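Local coordinates for scyllo-inosose 3-dehydrogenase (Thermotoga maritima, PDB 3IP1), which catalyses the NAD(+)-dependent oxidation of scyllo-inosose to 3-dehydro-scyllo-inosose, binds two zinc ions per subunit and probably acts in myo-inositol degradation, at residues A110-T115 and I121-C126. Sequence-based numbering, arbitrary orientation.
Sequences AINRRT and IGEPVC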
ATOM      1  N   ALA A 110     -21.865 -21.758  17.697  1.00 31.79           N
ATOM      2  CA  ALA A 110     -20.442 -21.552  17.976  1.00 31.36           C
ATOM      3  C   ALA A 110     -19.583 -22.101  16.839  1.00 30.95           C
ATOM      4  O   ALA A 110     -19.205 -23.271  16.834  1.00 30.49           O
ATOM      5  CB  ALA A 110     -20.048 -22.175  19.323  1.00 31.48           C
ATOM      6  N   ILE A 111     -19.275 -21.244  15.872  1.00 30.39           N
ATOM      7  CA  ILE A 111     -18.715 -21.717  14.591  1.00 30.18           C
ATOM      8  C   ILE A 111     -17.190 -21.722  14.535  1.00 29.90           C
ATOM      9  O   ILE A 111     -16.548 -20.732  14.852  1.00 29.91           O
ATOM     10  CB  ILE A 111     -19.289 -20.905  13.398  1.00 30.10           C
ATOM     11  CG1 ILE A 111     -20.839 -20.880  13.440  1.00 29.50           C
ATOM     12  CG2 ILE A 111     -18.773 -21.449  12.088  1.00 29.56           C
ATOM     13  CD1 ILE A 111     -21.529 -22.264  13.384  1.00 27.70           C
ATOM     14  N   ASN A 112     -16.628 -22.849  14.131  1.00 29.91           N
ATOM     15  CA  ASN A 112     -15.197 -22.973  13.882  1.00 30.00           C
ATOM     16  C   ASN A 112     -14.886 -22.470  12.469  1.00 30.56           C
ATOM     17  O   ASN A 112     -15.398 -23.018  11.484  1.00 30.31           O
ATOM     18  CB  ASN A 112     -14.752 -24.429  14.035  1.00 29.67           C
ATOM     19  CG  ASN A 112     -13.260 -24.612  13.844  1.00 28.62           C
ATOM     20  OD1 ASN A 112     -12.567 -23.680  13.468  1.00 28.20           O
ATOM     21  ND2 ASN A 112     -12.758 -25.823  14.100  1.00 27.10           N
ATOM     22  N   ARG A 113     -14.057 -21.431  12.379  1.00 30.45           N
ATOM     23  CA  ARG A 113     -13.651 -20.881  11.083  1.00 31.06           C
ATOM     24  C   ARG A 113     -12.966 -21.893  10.167  1.00 31.51           C
ATOM     25  O   ARG A 113     -13.129 -21.807   8.950  1.00 31.92           O
ATOM     26  CB  ARG A 113     -12.744 -19.669  11.249  1.00 30.64           C
ATOM     27  CG  ARG A 113     -13.491 -18.382  11.518  1.00 30.54           C
ATOM     28  CD  ARG A 113     -12.513 -17.285  11.841  1.00 30.03           C
ATOM     29  NE  ARG A 113     -12.036 -17.410  13.221  1.00 31.34           N
ATOM     30  CZ  ARG A 113     -12.362 -16.585  14.212  1.00 27.65           C
ATOM     31  NH1 ARG A 113     -11.889 -16.809  15.443  1.00 26.76           N
ATOM     32  NH2 ARG A 113     -13.159 -15.545  13.974  1.00 24.69           N
ATOM     33  N   ARG A 114     -12.219 -22.844  10.738  1.00 31.83           N
ATOM     34  CA  ARG A 114     -11.612 -23.932   9.948  1.00 32.34           C
ATOM     35  C   ARG A 114     -12.618 -24.634   9.024  1.00 32.36           C
ATOM     36  O   ARG A 114     -12.286 -24.965   7.887  1.00 32.65           O
ATOM     37  CB  ARG A 114     -10.923 -24.981  10.837  1.00 32.61           C
ATOM     38  CG  ARG A 114     -10.193 -26.077  10.014  1.00 33.42           C
ATOM     39  CD  ARG A 114      -9.523 -27.162  10.854  1.00 32.04           C
ATOM     40  NE  ARG A 114     -10.444 -27.840  11.767  1.00 35.21           N
ATOM     41  CZ  ARG A 114     -11.190 -28.907  11.472  1.00 34.87           C
ATOM     42  NH1 ARG A 114     -11.175 -29.448  10.261  1.00 35.92           N
ATOM     43  NH2 ARG A 114     -11.973 -29.434  12.399  1.00 35.62           N
ATOM     44  N   THR A 115     -13.841 -24.848   9.510  1.00 32.42           N
ATOM     45  CA  THR A 115     -14.832 -25.645   8.780  1.00 32.59           C
ATOM     46  C   THR A 115     -16.056 -24.846   8.382  1.00 32.91           C
ATOM     47  O   THR A 115     -16.850 -25.304   7.575  1.00 33.83           O
ATOM     48  CB  THR A 115     -15.322 -26.827   9.628  1.00 32.80           C
ATOM     49  OG1 THR A 115     -15.865 -26.330  10.863  1.00 32.77           O
ATOM     50  CG2 THR A 115     -14.172 -27.797   9.918  1.00 31.66           C
ATOM     51  N   ILE A 121     -16.519 -31.236  19.647  1.00 31.92           N
ATOM     52  CA  ILE A 121     -15.849 -31.659  20.873  1.00 31.09           C
ATOM     53  C   ILE A 121     -14.529 -32.315  20.491  1.00 30.19           C
ATOM     54  O   ILE A 121     -14.476 -33.112  19.557  1.00 29.71           O
ATOM     55  CB  ILE A 121     -16.746 -32.603  21.708  1.00 31.47           C
ATOM     56  CG1 ILE A 121     -17.905 -31.799  22.308  1.00 32.00           C
ATOM     57  CG2 ILE A 121     -15.912 -33.322  22.794  1.00 31.68           C
ATOM     58  CD1 ILE A 121     -18.976 -32.640  23.097  1.00 32.39           C
ATOM     59  N   GLY A 122     -13.456 -31.963  21.194  1.00 29.68           N
ATOM     60  CA  GLY A 122     -12.142 -32.512  20.880  1.00 28.73           C
ATOM     61  C   GLY A 122     -11.259 -31.628  20.011  1.00 28.76           C
ATOM     62  O   GLY A 122     -10.074 -31.901  19.884  1.00 28.78           O
ATOM     63  N   GLU A 123     -11.812 -30.572  19.404  1.00 28.36           N
ATOM     64  CA  GLU A 123     -11.013 -29.682  18.545  1.00 28.54           C
ATOM     65  C   GLU A 123      -9.965 -28.923  19.375  1.00 28.19           C
ATOM     66  O   GLU A 123     -10.326 -28.303  20.383  1.00 28.78           O
ATOM     67  CB  GLU A 123     -11.913 -28.694  17.803  1.00 28.58           C
ATOM     68  CG  GLU A 123     -11.182 -27.658  16.953  1.00 30.52           C
ATOM     69  CD  GLU A 123     -10.828 -28.158  15.544  1.00 34.35           C
ATOM     70  OE1 GLU A 123     -10.894 -29.378  15.305  1.00 36.76           O
ATOM     71  OE2 GLU A 123     -10.467 -27.332  14.673  1.00 34.11           O
ATOM     72  N   PRO A 124      -8.674 -28.980  18.967  1.00 27.57           N
ATOM     73  CA  PRO A 124      -7.636 -28.206  19.666  1.00 27.15           C
ATOM     74  C   PRO A 124      -7.653 -26.743  19.214  1.00 26.79           C
ATOM     75  O   PRO A 124      -7.672 -26.462  18.004  1.00 25.97           O
ATOM     76  CB  PRO A 124      -6.326 -28.876  19.232  1.00 27.43           C
ATOM     77  CG  PRO A 124      -6.641 -29.536  17.898  1.00 26.73           C
ATOM     78  CD  PRO A 124      -8.121 -29.804  17.861  1.00 27.66           C
ATOM     79  N   VAL A 125      -7.627 -25.830  20.175  1.00 25.90           N
ATOM     80  CA  VAL A 125      -7.738 -24.407  19.862  1.00 26.11           C
ATOM     81  C   VAL A 125      -6.832 -23.530  20.704  1.00 26.08           C
ATOM     82  O   VAL A 125      -6.371 -23.945  21.779  1.00 26.25           O
ATOM     83  CB  VAL A 125      -9.213 -23.889  19.995  1.00 25.71           C
ATOM     84  CG1 VAL A 125     -10.094 -24.527  18.964  1.00 25.76           C
ATOM     85  CG2 VAL A 125      -9.776 -24.134  21.403  1.00 25.96           C
ATOM     86  N   CYS A 126      -6.572 -22.324  20.197  1.00 25.28           N
ATOM     87  CA  CYS A 126      -6.054 -21.241  21.017  1.00 25.58           C
ATOM     88  C   CYS A 126      -7.038 -20.087  20.853  1.00 25.50           C
ATOM     89  O   CYS A 126      -7.912 -20.138  19.992  1.00 26.02           O
ATOM     90  CB  CYS A 126      -4.655 -20.836  20.565  1.00 25.11           C
ATOM     91  SG  CYS A 126      -4.606 -20.168  18.894  1.00 26.97           S
TER
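R114 and N112, in a small antiparallel hairpin (strands 111-112 and 117-118) of the GroES-like domain, meet E123 just ahead of strand 124-127, so that one carboxylate joins the hairpin to the domain's larger sheet. The salt bridge is side-on and two-pronged. R114 NE gives a nearly straight bond to E123 OE2 on its syn side, at 3.0 Å. R114 NH2 reaches E123 OE1 at 3.1 Å, less squarely, and the guanidinium and carboxylate planes are turned 31° apart. Arginine suits this place because NE and NH2 can serve both carboxylate oxygens at once.

Uncharged donors add to the grip. N112 ND2 approaches E123 OE2 from above the carboxylate plane, at 2.8 Å, and S174 OG also bonds to this oxygen, giving the buried carboxylate further polar partners. Glutamate's length suits the gap: with CG anti to the backbone N (chi1 176°), the chain extends toward the hairpin, then bends at chi2. Replacing E123 with alanine would remove the carboxylate and probably leave the R114 guanidinium without this countercharge and N112 ND2 without this acceptor. Asparagine suits its place because both ends of its amide are used: ND2 donates to E123, and N112 OD1 accepts from R114 N at 2.9 Å in an Asx turn.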